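Local atomic coordinates of 2-(acetamidomethylene)succinate hydrolase (Mesorhizobium loti, PDB entry 3KXP), a protein that catalyses the last step of vitamin B6 degradation, hydrolysing (E)-2-(acetamidomethylene)succinate to succinic semialdehyde, acetate, ammonia and carbon dioxide. Residues Phe73-Thr78 and Val100-His105. Residues are numbered along the deposited sequence; the frame is centred on the assembly and turned at random.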
# COMPACT_ATOMS: atom_id res chain seq x y z
N PHE A 73 17.54 4.15 -6.22
CA PHE A 73 16.89 3.42 -7.29
C PHE A 73 17.80 2.37 -7.94
O PHE A 73 18.92 2.68 -8.35
CB PHE A 73 16.41 4.39 -8.37
CG PHE A 73 15.41 5.41 -7.90
CD1 PHE A 73 15.78 6.45 -7.06
CD2 PHE A 73 14.10 5.36 -8.35
CE1 PHE A 73 14.87 7.44 -6.69
CE2 PHE A 73 13.17 6.35 -7.99
CZ PHE A 73 13.56 7.39 -7.16
N PHE A 74 17.31 1.14 -8.04
CA PHE A 74 18.09 0.04 -8.62
C PHE A 74 17.41 -0.60 -9.84
O PHE A 74 16.33 -1.18 -9.73
CB PHE A 74 18.35 -1.01 -7.55
CG PHE A 74 18.97 -0.45 -6.30
CD1 PHE A 74 18.18 0.19 -5.35
CD2 PHE A 74 20.34 -0.55 -6.09
CE1 PHE A 74 18.75 0.74 -4.20
CE2 PHE A 74 20.92 -0.01 -4.94
CZ PHE A 74 20.12 0.64 -3.99
N HIS A 75 18.09 -0.52 -10.98
CA HIS A 75 17.63 -1.04 -12.27
C HIS A 75 17.54 -2.57 -12.39
O HIS A 75 17.98 -3.31 -11.51
CB HIS A 75 18.56 -0.51 -13.36
CG HIS A 75 19.97 -1.02 -13.22
ND1 HIS A 75 20.33 -2.30 -13.57
CD2 HIS A 75 21.07 -0.46 -12.66
CE1 HIS A 75 21.59 -2.52 -13.23
NE2 HIS A 75 22.06 -1.42 -12.68
N GLY A 76 16.98 -3.04 -13.51
CA GLY A 76 16.87 -4.47 -13.75
C GLY A 76 18.12 -5.00 -14.45
O GLY A 76 19.02 -4.22 -14.79
N ILE A 77 18.19 -6.31 -14.68
CA ILE A 77 19.36 -6.91 -15.34
C ILE A 77 19.64 -6.33 -16.74
O ILE A 77 18.71 -6.06 -17.52
CB ILE A 77 19.20 -8.44 -15.42
CG1 ILE A 77 20.57 -9.09 -15.67
CG2 ILE A 77 18.25 -8.81 -16.54
CD1 ILE A 77 20.55 -10.60 -15.45
N THR A 78 20.92 -6.14 -17.03
CA THR A 78 21.44 -5.57 -18.29
C THR A 78 21.16 -4.08 -18.46
O THR A 78 21.70 -3.44 -19.36
CB THR A 78 20.93 -6.29 -19.58
OG1 THR A 78 19.59 -5.88 -19.87
CG2 THR A 78 20.99 -7.79 -19.41
N VAL A 100 21.55 3.92 -8.83
CA VAL A 100 22.81 3.20 -8.76
C VAL A 100 23.06 2.20 -9.86
O VAL A 100 22.22 1.33 -10.13
CB VAL A 100 22.93 2.42 -7.42
CG1 VAL A 100 24.28 1.74 -7.32
CG2 VAL A 100 22.69 3.35 -6.24
N ASP A 101 24.21 2.30 -10.51
CA ASP A 101 24.58 1.33 -11.52
C ASP A 101 25.04 0.19 -10.64
O ASP A 101 25.98 0.35 -9.86
CB ASP A 101 25.73 1.84 -12.39
CG ASP A 101 25.27 2.76 -13.50
OD1 ASP A 101 26.12 3.36 -14.18
OD2 ASP A 101 24.03 2.86 -13.69
N GLN A 102 24.39 -0.96 -10.72
CA GLN A 102 24.81 -2.04 -9.86
C GLN A 102 25.98 -2.82 -10.44
O GLN A 102 26.28 -2.71 -11.63
CB GLN A 102 23.61 -2.94 -9.56
CG GLN A 102 22.50 -2.14 -8.88
CD GLN A 102 21.20 -2.90 -8.81
OE1 GLN A 102 20.91 -3.57 -7.81
NE2 GLN A 102 20.41 -2.81 -9.87
N ARG A 103 26.67 -3.57 -9.58
CA ARG A 103 27.82 -4.34 -10.01
C ARG A 103 27.56 -5.10 -11.30
O ARG A 103 26.50 -5.70 -11.49
CB ARG A 103 28.25 -5.32 -8.92
CG ARG A 103 27.25 -6.44 -8.65
CD ARG A 103 27.91 -7.49 -7.78
NE ARG A 103 28.44 -6.89 -6.56
CZ ARG A 103 29.47 -7.38 -5.87
NH1 ARG A 103 29.88 -6.77 -4.77
NH2 ARG A 103 30.09 -8.47 -6.29
N GLY A 104 28.55 -5.07 -12.19
CA GLY A 104 28.44 -5.75 -13.47
C GLY A 104 27.75 -4.90 -14.52
O GLY A 104 27.73 -5.26 -15.70
N HIS A 105 27.20 -3.76 -14.11
CA HIS A 105 26.47 -2.89 -15.02
C HIS A 105 27.02 -1.47 -15.14
O HIS A 105 27.90 -1.06 -14.38
CB HIS A 105 25.00 -2.77 -14.59
CG HIS A 105 24.30 -4.09 -14.41
ND1 HIS A 105 24.62 -4.97 -13.40
CD2 HIS A 105 23.26 -4.64 -15.07
CE1 HIS A 105 23.80 -6.01 -13.45
NE2 HIS A 105 22.96 -5.83 -14.46
O HOH W 1 19.61 1.99 -10.89
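H75 meets Q102 and H105 in the close-packed part of this contact. Its CG sits between the backbone N and the carbonyl carbon (chi1 64°), which brings the ring toward 100-105. Ring NE2 accepts the backbone N-H of Q102, N to NE2 3.1 Å, in a nearly straight bond (177°) tilted slightly from the ring plane. The other ring nitrogen, ND1, donates to O of G76 at 2.6 Å, in the ring plane, so both nitrogens are held. The amide NE2 of Q102 lies over the ring centre, with the amide plane turned 76° from it, and makes a weak bond to O of H75. Q102 OE1 is taken by N147. H75 CE1 approaches one face of the H105 imidazole, 3.3 Å from its CD2. An alanine at H75 would probably leave the backbone N-H of Q102 without its acceptor and open a gap against H105. In this alpha/beta hydrolase fold the segments continue the neighbouring parallel strands 70-74 and 96-100 into loops beside the active site, and I77 belongs to the chloride site. At the strand end, V100 N bonds to F73 O at 2.9 Å. A water bridges F73 O, H75 N and V100 O next to this bond. F74 CD2 packs 3.5 Å from Q102 OE1. The partly exposed I77 and T78 form the looser end: their CB atoms point away, though T78 N lies 3.3 Å from H105 NE2.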